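Local coordinates for protein cyclic nucleotide-binding domain (PDB 3GYD) that binds adenosine 3',5'-cyclic monophosphate in a cyclic nucleotide-binding domain, and may be related to voltage-gated potassium channels, at residues 32-37 and 50-55; 94-97 and 101-104; 55-60 and 150-155. One frame throughout, in Å; residues are numbered along the deposited sequence.

Interactions 1 and 3 are neighbours in the helical part of the chain, their centres 11 Å apart. They share V55 and helix 52-60, which turns V55 to helix 34-41 in interaction 1 and Y57 to segment 150-155 in interaction 3. L155 also packs against F50, and F34 lies against R56, so the two contacts touch. Interaction 2 lies on the opposite side of the chain's centre, about 35 Å (centre to centre) from interaction 1, and is nested in the loop that interaction 3 closes. It is the one near the nucleotide: the side chain of K95 is about 7 Å from a bound cyclic AMP. Interactions 2 and 3 both touch the second subunit.

Interaction 1: 32-37 and 50-55; sequences KYFEEI and FSNEEV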
ATOM      1  N   LYS B  32       1.649  16.159 -22.053  1.00 21.81           N
ATOM      2  CA  LYS B  32       1.743  17.609 -21.734  1.00 23.54           C
ATOM      3  C   LYS B  32       2.349  17.876 -20.346  1.00 22.40           C
ATOM      4  O   LYS B  32       2.815  18.980 -20.090  1.00 23.50           O
ATOM      5  CB  LYS B  32       0.359  18.274 -21.822  1.00 24.03           C
ATOM      6  CG  LYS B  32      -0.117  18.447 -23.252  1.00 25.87           C
ATOM      7  CD  LYS B  32      -1.615  18.655 -23.433  1.00 26.52           C
ATOM      8  CE  LYS B  32      -2.127  19.959 -22.845  1.00 29.16           C
ATOM      9  N   TYR B  33       2.323  16.860 -19.462  1.00 21.50           N
ATOM     10  CA  TYR B  33       2.853  16.942 -18.091  1.00 21.27           C
ATOM     11  C   TYR B  33       3.957  15.906 -17.816  1.00 20.38           C
ATOM     12  O   TYR B  33       4.143  15.464 -16.696  1.00 21.29           O
ATOM     13  CB  TYR B  33       1.709  16.852 -17.054  1.00 20.98           C
ATOM     14  CG  TYR B  33       0.748  18.059 -17.111  1.00 21.15           C
ATOM     15  CD1 TYR B  33      -0.364  18.060 -17.961  1.00 22.23           C
ATOM     16  CD2 TYR B  33       0.970  19.191 -16.342  1.00 22.51           C
ATOM     17  CE1 TYR B  33      -1.220  19.152 -18.025  1.00 21.84           C
ATOM     18  CE2 TYR B  33       0.109  20.285 -16.397  1.00 21.77           C
ATOM     19  CZ  TYR B  33      -0.980  20.256 -17.236  1.00 21.67           C
ATOM     20  OH  TYR B  33      -1.808  21.356 -17.302  1.00 21.39           O
ATOM     21  N   PHE B  34       4.721  15.588 -18.856  1.00 20.02           N
ATOM     22  CA  PHE B  34       5.827  14.650 -18.783  1.00 20.05           C
ATOM     23  C   PHE B  34       6.754  14.981 -17.646  1.00 20.37           C
ATOM     24  O   PHE B  34       7.132  14.095 -16.905  1.00 20.02           O
ATOM     25  CB  PHE B  34       6.633  14.648 -20.110  1.00 21.66           C
ATOM     26  CG  PHE B  34       7.895  13.833 -20.048  1.00 21.90           C
ATOM     27  CD1 PHE B  34       7.865  12.451 -20.216  1.00 22.60           C
ATOM     28  CD2 PHE B  34       9.107  14.429 -19.784  1.00 21.59           C
ATOM     29  CE1 PHE B  34       9.024  11.700 -20.127  1.00 22.09           C
ATOM     30  CE2 PHE B  34      10.280  13.688 -19.712  1.00 23.46           C
ATOM     31  CZ  PHE B  34      10.231  12.313 -19.855  1.00 22.47           C
ATOM     32  N   GLU B  35       7.150  16.247 -17.506  1.00 19.29           N
ATOM     33  CA  GLU B  35       8.198  16.574 -16.521  1.00 21.78           C
ATOM     34  C   GLU B  35       7.634  16.390 -15.120  1.00 20.82           C
ATOM     35  O   GLU B  35       8.315  15.885 -14.232  1.00 19.68           O
ATOM     36  CB  GLU B  35       8.728  17.992 -16.714  1.00 25.68           C
ATOM     37  CG  GLU B  35       9.606  18.143 -17.950  1.00 29.05           C
ATOM     38  CD  GLU B  35      10.961  17.469 -17.852  1.00 32.15           C
ATOM     39  OE1 GLU B  35      11.456  17.204 -16.734  1.00 35.38           O
ATOM     40  OE2 GLU B  35      11.568  17.221 -18.925  1.00 38.09           O
ATOM     41  N   GLU B  36       6.377  16.784 -14.930  1.00 17.49           N
ATOM     42  CA  GLU B  36       5.774  16.679 -13.605  1.00 18.08           C
ATOM     43  C   GLU B  36       5.582  15.182 -13.215  1.00 18.84           C
ATOM     44  O   GLU B  36       5.817  14.801 -12.071  1.00 19.81           O
ATOM     45  CB  GLU B  36       4.441  17.431 -13.548  1.00 19.22           C
ATOM     46  CG  GLU B  36       4.529  18.946 -13.655  1.00 21.22           C
ATOM     47  CD  GLU B  36       4.590  19.481 -15.060  1.00 21.27           C
ATOM     48  OE1 GLU B  36       4.750  18.736 -16.057  1.00 20.46           O
ATOM     49  OE2 GLU B  36       4.472  20.708 -15.174  1.00 24.34           O
ATOM     50  N   ILE B  37       5.213  14.357 -14.187  1.00 17.55           N
ATOM     51  CA  ILE B  37       4.918  12.943 -13.983  1.00 19.15           C
ATOM     52  C   ILE B  37       6.225  12.199 -13.748  1.00 18.73           C
ATOM     53  O   ILE B  37       6.298  11.356 -12.840  1.00 18.47           O
ATOM     54  CB  ILE B  37       4.041  12.319 -15.117  1.00 18.48           C
ATOM     55  CG1 ILE B  37       2.585  12.835 -15.016  1.00 20.40           C
ATOM     56  CG2 ILE B  37       4.005  10.815 -15.038  1.00 19.09           C
ATOM     57  CD1 ILE B  37       1.821  12.668 -16.275  1.00 20.88           C
ATOM     58  N   PHE B  50      12.534   5.218 -13.075  1.00 22.93           N
ATOM     59  CA  PHE B  50      11.908   5.170 -14.380  1.00 22.01           C
ATOM     60  C   PHE B  50      12.759   5.951 -15.380  1.00 23.40           C
ATOM     61  O   PHE B  50      13.199   7.074 -15.078  1.00 23.86           O
ATOM     62  CB  PHE B  50      10.542   5.837 -14.337  1.00 19.93           C
ATOM     63  CG  PHE B  50       9.507   5.145 -13.468  1.00 19.42           C
ATOM     64  CD1 PHE B  50       9.559   5.229 -12.094  1.00 18.30           C
ATOM     65  CD2 PHE B  50       8.407   4.509 -14.051  1.00 19.76           C
ATOM     66  CE1 PHE B  50       8.583   4.648 -11.285  1.00 20.74           C
ATOM     67  CE2 PHE B  50       7.412   3.943 -13.258  1.00 20.30           C
ATOM     68  CZ  PHE B  50       7.507   3.979 -11.868  1.00 19.65           C
ATOM     69  N   SER B  51      12.940   5.399 -16.584  1.00 21.71           N
ATOM     70  CA  SER B  51      13.644   6.086 -17.669  1.00 21.36           C
ATOM     71  C   SER B  51      12.680   7.086 -18.352  1.00 22.04           C
ATOM     72  O   SER B  51      11.437   6.977 -18.220  1.00 19.84           O
ATOM     73  CB  SER B  51      14.170   5.066 -18.686  1.00 20.16           C
ATOM     74  OG  SER B  51      13.084   4.570 -19.450  1.00 19.42           O
ATOM     75  N   ASN B  52      13.245   8.060 -19.070  1.00 21.83           N
ATOM     76  CA  ASN B  52      12.438   9.013 -19.825  1.00 23.12           C
ATOM     77  C   ASN B  52      11.498   8.278 -20.742  1.00 22.66           C
ATOM     78  O   ASN B  52      10.344   8.630 -20.862  1.00 21.42           O
ATOM     79  CB  ASN B  52      13.275   9.925 -20.707  1.00 25.14           C
ATOM     80  CG  ASN B  52      14.029  10.947 -19.929  1.00 27.11           C
ATOM     81  OD1 ASN B  52      13.822  11.129 -18.742  1.00 28.49           O
ATOM     82  ND2 ASN B  52      14.959  11.592 -20.596  1.00 30.06           N
ATOM     83  N   GLU B  53      12.022   7.249 -21.397  1.00 21.76           N
ATOM     84  CA  GLU B  53      11.230   6.460 -22.327  1.00 23.75           C
ATOM     85  C   GLU B  53      10.099   5.718 -21.615  1.00 21.16           C
ATOM     86  O   GLU B  53       8.999   5.583 -22.143  1.00 19.96           O
ATOM     87  CB  GLU B  53      12.137   5.442 -23.060  1.00 25.68           C
ATOM     88  CG  GLU B  53      13.217   6.078 -23.961  1.00 28.39           C
ATOM     89  CD  GLU B  53      14.447   6.625 -23.215  1.00 30.67           C
ATOM     90  OE1 GLU B  53      14.582   6.466 -21.973  1.00 30.73           O
ATOM     91  OE2 GLU B  53      15.300   7.236 -23.899  1.00 34.38           O
ATOM     92  N   GLU B  54      10.393   5.183 -20.431  1.00 19.98           N
ATOM     93  CA  GLU B  54       9.369   4.522 -19.620  1.00 19.44           C
ATOM     94  C   GLU B  54       8.255   5.504 -19.233  1.00 19.24           C
ATOM     95  O   GLU B  54       7.077   5.185 -19.347  1.00 17.75           O
ATOM     96  CB  GLU B  54       9.980   3.890 -18.378  1.00 19.78           C
ATOM     97  CG  GLU B  54      10.554   2.498 -18.629  1.00 21.05           C
ATOM     98  CD  GLU B  54      11.330   1.930 -17.448  1.00 21.06           C
ATOM     99  OE1 GLU B  54      12.008   2.692 -16.732  1.00 22.05           O
ATOM    100  OE2 GLU B  54      11.276   0.697 -17.243  1.00 23.05           O
ATOM    101  N   VAL B  55       8.633   6.709 -18.827  1.00 17.48           N
ATOM    102  CA  VAL B  55       7.650   7.749 -18.502  1.00 20.01           C
ATOM    103  C   VAL B  55       6.814   8.216 -19.692  1.00 20.63           C
ATOM    104  O   VAL B  55       5.593   8.347 -19.566  1.00 20.50           O
ATOM    105  CB  VAL B  55       8.296   8.877 -17.681  1.00 19.93           C
ATOM    106  CG1 VAL B  55       7.282   9.985 -17.333  1.00 19.11           C
ATOM    107  CG2 VAL B  55       8.871   8.255 -16.431  1.00 19.28           C
TER
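F34 points the CE1-CZ edge of its ring at the first turn of helix 52-60, where it meets N52 and V55. That turn is capped by S51: its OG, short and well suited to an N-cap, accepts from E54 N at 2.9 Å, while E54 OE1 receives S51 N through its anti lone pair, completing a capping box. N52 offers its backbone O to the edge of the F34 ring, 3.4 Å from CE1, and its side-chain amide stands steeply to the ring, the planes 78° apart. E54 serves the cap and also forms a salt bridge with K158 of helix 153-178. V55 turns toward the other segment; its CG1, set opposite the backbone N (chi1 180°), lies 3.7 Å from F34 CE1 and 4.1 Å from I37 CG2. Its short, branched side chain meets both close to the helix backbone, and packs on L38 and V41 of helix 34-41 too. R56 adds a cation-pi contact to F34. Replacing F34 with an alanine would probably open a gap beside V55 and leave R56 without its aromatic partner. Two short helices joined by a loop are consistent with the N3A motif, the helix-loop-helix element flanking the beta barrel of cyclic nucleotide-binding domains.

Interaction 2: 94-97 and 101-104; sequences IKDI and GIQT
I97 and G101 pair their flat peptide groups in two different ways. G101 N approaches I97 O in the carbonyl plane, whereas I97 N, 2.7 Å from G101 O, sits 46° out of that carbonyl's plane. Farther along the strands, K95 and Q103 form an antiparallel hydrogen-bonded pair, K95 N to Q103 O and Q103 N to K95 O, both 2.9 Å. G101 suits its place because, with phi positive, any CB would collide with the carbonyl oxygen of the residue before it. On one face of the sheet I94 lies beside I102 and T104. Its CG1 occupies the crowded position between backbone N and carbonyl carbon (chi1 68°), bringing CD1 to 3.8 Å from I102 CG2; its other branch, CG2, meets T104 OG1 at 3.5 Å. On the other face the extended Q103 chain runs past I97, whose CD1 is 3.6 Å from Q103 OE1, while that oxygen accepts a hydrogen bond from K100 NZ. The ammonium group of K95 is hydrogen-bonded to S126 O, on a residue of the cyclic AMP site, and forms a salt bridge with E76. L179 of the second subunit packs on K95 and I97. This antiparallel beta hairpin belongs to the beta roll of the cyclic nucleotide-binding domain.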
ATOM      1  N   ILE B  94     -10.988  14.642   3.319  1.00 22.11           N
ATOM      2  CA  ILE B  94     -11.913  14.726   4.433  1.00 23.57           C
ATOM      3  C   ILE B  94     -12.739  13.451   4.560  1.00 23.33           C
ATOM      4  O   ILE B  94     -12.952  12.722   3.584  1.00 21.51           O
ATOM      5  CB  ILE B  94     -12.841  15.967   4.297  1.00 24.63           C
ATOM      6  CG1 ILE B  94     -13.812  15.825   3.125  1.00 24.46           C
ATOM      7  CG2 ILE B  94     -12.011  17.196   4.048  1.00 25.25           C
ATOM      8  CD1 ILE B  94     -14.807  16.968   3.017  1.00 25.63           C
ATOM      9  N   LYS B  95     -13.193  13.188   5.783  1.00 23.65           N
ATOM     10  CA  LYS B  95     -13.902  11.977   6.085  1.00 25.75           C
ATOM     11  C   LYS B  95     -14.980  12.289   7.089  1.00 26.23           C
ATOM     12  O   LYS B  95     -14.784  13.111   7.970  1.00 24.84           O
ATOM     13  CB  LYS B  95     -12.926  10.938   6.656  1.00 27.29           C
ATOM     14  CG  LYS B  95     -13.479   9.512   6.673  1.00 27.95           C
ATOM     15  CD  LYS B  95     -12.403   8.462   6.793  1.00 28.35           C
ATOM     16  CE  LYS B  95     -13.017   7.102   7.012  1.00 28.62           C
ATOM     17  NZ  LYS B  95     -13.891   6.659   5.882  1.00 28.83           N
ATOM     18  N   ASP B  96     -16.122  11.633   6.943  1.00 28.05           N
ATOM     19  CA  ASP B  96     -17.194  11.726   7.939  1.00 30.03           C
ATOM     20  C   ASP B  96     -16.929  10.714   9.028  1.00 29.79           C
ATOM     21  O   ASP B  96     -17.241   9.543   8.875  1.00 30.93           O
ATOM     22  CB  ASP B  96     -18.553  11.468   7.289  1.00 30.73           C
ATOM     23  CG  ASP B  96     -19.715  11.894   8.176  1.00 31.28           C
ATOM     24  OD1 ASP B  96     -19.531  12.040   9.400  1.00 30.99           O
ATOM     25  OD2 ASP B  96     -20.812  12.097   7.630  1.00 32.12           O
ATOM     26  N   ILE B  97     -16.317  11.175  10.113  1.00 30.15           N
ATOM     27  CA  ILE B  97     -15.796  10.291  11.154  1.00 30.93           C
ATOM     28  C   ILE B  97     -16.893  10.131  12.199  1.00 32.02           C
ATOM     29  O   ILE B  97     -17.356  11.125  12.745  1.00 31.07           O
ATOM     30  CB  ILE B  97     -14.527  10.888  11.808  1.00 30.72           C
ATOM     31  CG1 ILE B  97     -13.381  10.974  10.781  1.00 31.01           C
ATOM     32  CG2 ILE B  97     -14.084  10.053  13.005  1.00 30.23           C
ATOM     33  CD1 ILE B  97     -12.251  11.907  11.195  1.00 30.93           C
ATOM     34  N   GLY B 101     -18.002  13.895  13.172  1.00 34.84           N
ATOM     35  CA  GLY B 101     -18.488  14.611  11.997  1.00 33.77           C
ATOM     36  C   GLY B 101     -17.468  14.622  10.870  1.00 33.42           C
ATOM     37  O   GLY B 101     -16.529  13.805  10.860  1.00 32.41           O
ATOM     38  N   ILE B 102     -17.666  15.541   9.928  1.00 32.42           N
ATOM     39  CA  ILE B 102     -16.773  15.711   8.771  1.00 32.64           C
ATOM     40  C   ILE B 102     -15.500  16.423   9.204  1.00 32.40           C
ATOM     41  O   ILE B 102     -15.558  17.521   9.748  1.00 33.68           O
ATOM     42  CB  ILE B 102     -17.386  16.585   7.636  1.00 32.19           C
ATOM     43  CG1 ILE B 102     -18.798  16.135   7.247  1.00 32.49           C
ATOM     44  CG2 ILE B 102     -16.463  16.599   6.433  1.00 31.24           C
ATOM     45  CD1 ILE B 102     -18.995  14.656   7.199  1.00 32.94           C
ATOM     46  N   GLN B 103     -14.357  15.804   8.938  1.00 31.76           N
ATOM     47  CA  GLN B 103     -13.087  16.353   9.364  1.00 31.24           C
ATOM     48  C   GLN B 103     -11.990  16.115   8.320  1.00 30.68           C
ATOM     49  O   GLN B 103     -12.011  15.120   7.590  1.00 28.92           O
ATOM     50  CB  GLN B 103     -12.703  15.701  10.680  1.00 32.53           C
ATOM     51  CG  GLN B 103     -11.708  16.478  11.484  1.00 32.71           C
ATOM     52  CD  GLN B 103     -11.708  16.062  12.929  1.00 32.88           C
ATOM     53  OE1 GLN B 103     -11.890  14.884  13.261  1.00 34.16           O
ATOM     54  NE2 GLN B 103     -11.491  17.021  13.803  1.00 33.54           N
ATOM     55  N   THR B 104     -11.024  17.028   8.280  1.00 29.87           N
ATOM     56  CA  THR B 104      -9.920  16.933   7.348  1.00 29.47           C
ATOM     57  C   THR B 104      -8.835  16.028   7.930  1.00 28.71           C
ATOM     58  O   THR B 104      -8.283  16.292   8.999  1.00 30.32           O
ATOM     59  CB  THR B 104      -9.366  18.330   6.990  1.00 29.73           C
ATOM     60  OG1 THR B 104     -10.440  19.158   6.527  1.00 28.99           O
ATOM     61  CG2 THR B 104      -8.329  18.238   5.886  1.00 29.46           C
TER

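Interaction 3: 55-60 and 150-155; sequences VRYLCS and ANMPKL
Y57 presents its ring to M152, a selenomethionine in this crystal, and to L155. The M152 methyl CE stands over one ring face, 4.3 Å from the ring centroid and 16° off the normal, a CH-pi contact offset toward the rim. SE is farther out and oblique, making a Met-aromatic contact, while CG touches Y57 CE2 at 3.5 Å. The chain of M152 bends at chi2 (-59°) and again at chi3, which brings the methyl over the ring and leaves the selenium to one side. L155 adds its CD2, 3.6 Å from Y57 CD2, and N151 brings CB to 4.0 Å from Y57 OH. A tyrosine suits this place, offering apolar ring carbons to M152 and the branched end of L155 while its hydroxyl reaches Y61.

That hydroxyl is hydrogen-bonded to the hydroxyl of Y61, whose ring meets that of Y57 at about 60°; N151 ND2 makes a weak hydrogen bond to the same Y61 oxygen. L148 of helix 142-151 packs on Y57, L58 and L155. Near the segment's end, S60 OG donates to Y57 O at 2.7 Å, and S60 N is also hydrogen-bonded to it. M152 lies at the break between helices 142-151 and 153-178; just beyond, P153 O accepts a hydrogen bond from N157 ND2 of the second subunit.

No hydrogen bond crosses between the segments: attachment rests on dispersion, CH-pi and Met-aromatic contacts, with the tyrosine's polar end anchored by Y61.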
ATOM      1  N   VAL B  55       8.633   6.709 -18.827  1.00 17.48           N
ATOM      2  CA  VAL B  55       7.650   7.749 -18.502  1.00 20.01           C
ATOM      3  C   VAL B  55       6.814   8.216 -19.692  1.00 20.63           C
ATOM      4  O   VAL B  55       5.593   8.347 -19.566  1.00 20.50           O
ATOM      5  CB  VAL B  55       8.296   8.877 -17.681  1.00 19.93           C
ATOM      6  CG1 VAL B  55       7.282   9.985 -17.333  1.00 19.11           C
ATOM      7  CG2 VAL B  55       8.871   8.255 -16.431  1.00 19.28           C
ATOM      8  N   ARG B  56       7.420   8.351 -20.867  1.00 21.68           N
ATOM      9  CA  ARG B  56       6.635   8.695 -22.054  1.00 23.63           C
ATOM     10  C   ARG B  56       5.615   7.626 -22.366  1.00 21.20           C
ATOM     11  O   ARG B  56       4.492   7.927 -22.746  1.00 19.33           O
ATOM     12  CB  ARG B  56       7.534   8.922 -23.263  1.00 26.27           C
ATOM     13  CG  ARG B  56       8.336  10.138 -23.099  1.00 29.56           C
ATOM     14  CD  ARG B  56       8.340  10.995 -24.325  1.00 32.69           C
ATOM     15  NE  ARG B  56       9.130  12.193 -24.043  1.00 33.97           N
ATOM     16  CZ  ARG B  56       8.624  13.402 -23.805  1.00 34.87           C
ATOM     17  NH1 ARG B  56       7.305  13.628 -23.894  1.00 34.33           N
ATOM     18  NH2 ARG B  56       9.469  14.407 -23.563  1.00 34.99           N
ATOM     19  N   TYR B  57       6.000   6.368 -22.154  1.00 19.54           N
ATOM     20  CA  TYR B  57       5.096   5.260 -22.433  1.00 19.49           C
ATOM     21  C   TYR B  57       3.936   5.317 -21.400  1.00 19.29           C
ATOM     22  O   TYR B  57       2.741   5.209 -21.734  1.00 20.72           O
ATOM     23  CB  TYR B  57       5.875   3.934 -22.385  1.00 19.86           C
ATOM     24  CG  TYR B  57       4.997   2.771 -22.640  1.00 19.54           C
ATOM     25  CD1 TYR B  57       4.693   2.393 -23.943  1.00 21.24           C
ATOM     26  CD2 TYR B  57       4.447   2.045 -21.595  1.00 20.72           C
ATOM     27  CE1 TYR B  57       3.847   1.365 -24.196  1.00 21.52           C
ATOM     28  CE2 TYR B  57       3.596   0.999 -21.847  1.00 19.86           C
ATOM     29  CZ  TYR B  57       3.321   0.657 -23.160  1.00 20.43           C
ATOM     30  OH  TYR B  57       2.459  -0.380 -23.414  1.00 20.31           O
ATOM     31  N   LEU B  58       4.290   5.509 -20.139  1.00 20.64           N
ATOM     32  CA  LEU B  58       3.280   5.575 -19.073  1.00 21.67           C
ATOM     33  C   LEU B  58       2.280   6.719 -19.354  1.00 20.56           C
ATOM     34  O   LEU B  58       1.048   6.562 -19.262  1.00 19.31           O
ATOM     35  CB  LEU B  58       3.967   5.768 -17.733  1.00 23.44           C
ATOM     36  CG  LEU B  58       3.053   5.850 -16.546  1.00 25.63           C
ATOM     37  CD1 LEU B  58       2.156   4.611 -16.473  1.00 28.27           C
ATOM     38  CD2 LEU B  58       3.921   6.012 -15.280  1.00 26.13           C
ATOM     39  N   CYS B  59       2.829   7.860 -19.766  1.00 18.97           N
ATOM     40  CA  CYS B  59       1.980   9.022 -20.141  1.00 19.51           C
ATOM     41  C   CYS B  59       0.929   8.705 -21.186  1.00 19.40           C
ATOM     42  O   CYS B  59      -0.172   9.292 -21.180  1.00 20.02           O
ATOM     43  CB  CYS B  59       2.840  10.204 -20.567  1.00 19.81           C
ATOM     44  SG  CYS B  59       3.681  11.023 -19.167  1.00 21.42           S
ATOM     45  N   SER B  60       1.242   7.775 -22.090  1.00 18.39           N
ATOM     46  CA  SER B  60       0.296   7.400 -23.133  1.00 20.83           C
ATOM     47  C   SER B  60      -0.926   6.714 -22.572  1.00 20.71           C
ATOM     48  O   SER B  60      -1.964   6.705 -23.234  1.00 21.38           O
ATOM     49  CB  SER B  60       0.946   6.551 -24.221  1.00 20.16           C
ATOM     50  OG  SER B  60       1.081   5.195 -23.827  1.00 22.08           O
ATOM     51  N   ALA B 150      -0.052  -6.270 -18.232  1.00 21.33           N
ATOM     52  CA  ALA B 150      -0.052  -7.298 -19.247  1.00 23.03           C
ATOM     53  C   ALA B 150       1.035  -7.074 -20.303  1.00 22.01           C
ATOM     54  O   ALA B 150       1.724  -8.014 -20.683  1.00 22.40           O
ATOM     55  CB  ALA B 150      -1.434  -7.409 -19.922  1.00 21.93           C
ATOM     56  N   ASN B 151       1.202  -5.836 -20.728  1.00 21.57           N
ATOM     57  CA  ASN B 151       2.090  -5.506 -21.840  1.00 22.51           C
ATOM     58  C   ASN B 151       3.543  -5.275 -21.423  1.00 20.03           C
ATOM     59  O   ASN B 151       4.451  -5.719 -22.109  1.00 18.72           O
ATOM     60  CB  ASN B 151       1.612  -4.240 -22.563  1.00 24.64           C
ATOM     61  CG  ASN B 151       0.268  -4.420 -23.259  1.00 26.56           C
ATOM     62  OD1 ASN B 151       0.001  -5.457 -23.859  1.00 29.83           O
ATOM     63  ND2 ASN B 151      -0.551  -3.377 -23.229  1.00 29.50           N
HETATM   64  N   MSE B 152       3.744  -4.519 -20.351  1.00 17.40           N
HETATM   65  CA  MSE B 152       5.073  -4.120 -19.926  1.00 16.56           C
HETATM   66  C   MSE B 152       5.202  -4.414 -18.427  1.00 16.61           C
HETATM   67  O   MSE B 152       5.191  -3.506 -17.612  1.00 16.13           O
HETATM   68  CB  MSE B 152       5.343  -2.641 -20.202  1.00 16.13           C
HETATM   69  CG  MSE B 152       5.062  -2.152 -21.641  1.00 15.03           C
HETATM   70 SE   MSE B 152       6.086  -3.061 -22.979  0.75 14.74          SE
HETATM   71  CE  MSE B 152       6.886  -1.451 -23.806  1.00 17.66           C
ATOM     72  N   PRO B 153       5.322  -5.696 -18.063  1.00 17.16           N
ATOM     73  CA  PRO B 153       5.277  -6.019 -16.625  1.00 18.00           C
ATOM     74  C   PRO B 153       6.376  -5.439 -15.759  1.00 18.37           C
ATOM     75  O   PRO B 153       6.126  -5.235 -14.599  1.00 17.59           O
ATOM     76  CB  PRO B 153       5.352  -7.532 -16.581  1.00 19.17           C
ATOM     77  CG  PRO B 153       5.903  -7.927 -17.904  1.00 16.92           C
ATOM     78  CD  PRO B 153       5.452  -6.906 -18.895  1.00 18.71           C
ATOM     79  N   LYS B 154       7.560  -5.202 -16.301  1.00 17.63           N
ATOM     80  CA  LYS B 154       8.650  -4.662 -15.475  1.00 20.47           C
ATOM     81  C   LYS B 154       8.406  -3.189 -15.144  1.00 18.57           C
ATOM     82  O   LYS B 154       8.536  -2.757 -13.977  1.00 18.25           O
ATOM     83  CB  LYS B 154       9.986  -4.867 -16.164  1.00 21.86           C
ATOM     84  CG  LYS B 154      10.329  -6.313 -16.332  1.00 23.22           C
ATOM     85  CD  LYS B 154      11.649  -6.509 -17.020  1.00 24.21           C
ATOM     86  CE  LYS B 154      12.038  -7.991 -17.011  1.00 25.52           C
ATOM     87  N   LEU B 155       7.991  -2.427 -16.149  1.00 16.79           N
ATOM     88  CA  LEU B 155       7.470  -1.077 -15.885  1.00 17.44           C
ATOM     89  C   LEU B 155       6.317  -1.117 -14.885  1.00 16.90           C
ATOM     90  O   LEU B 155       6.277  -0.328 -13.929  1.00 16.56           O
ATOM     91  CB  LEU B 155       7.047  -0.411 -17.198  1.00 16.07           C
ATOM     92  CG  LEU B 155       6.466   1.009 -17.104  1.00 16.39           C
ATOM     93  CD1 LEU B 155       7.386   1.907 -16.266  1.00 17.52           C
ATOM     94  CD2 LEU B 155       6.299   1.513 -18.531  1.00 18.02           C
TER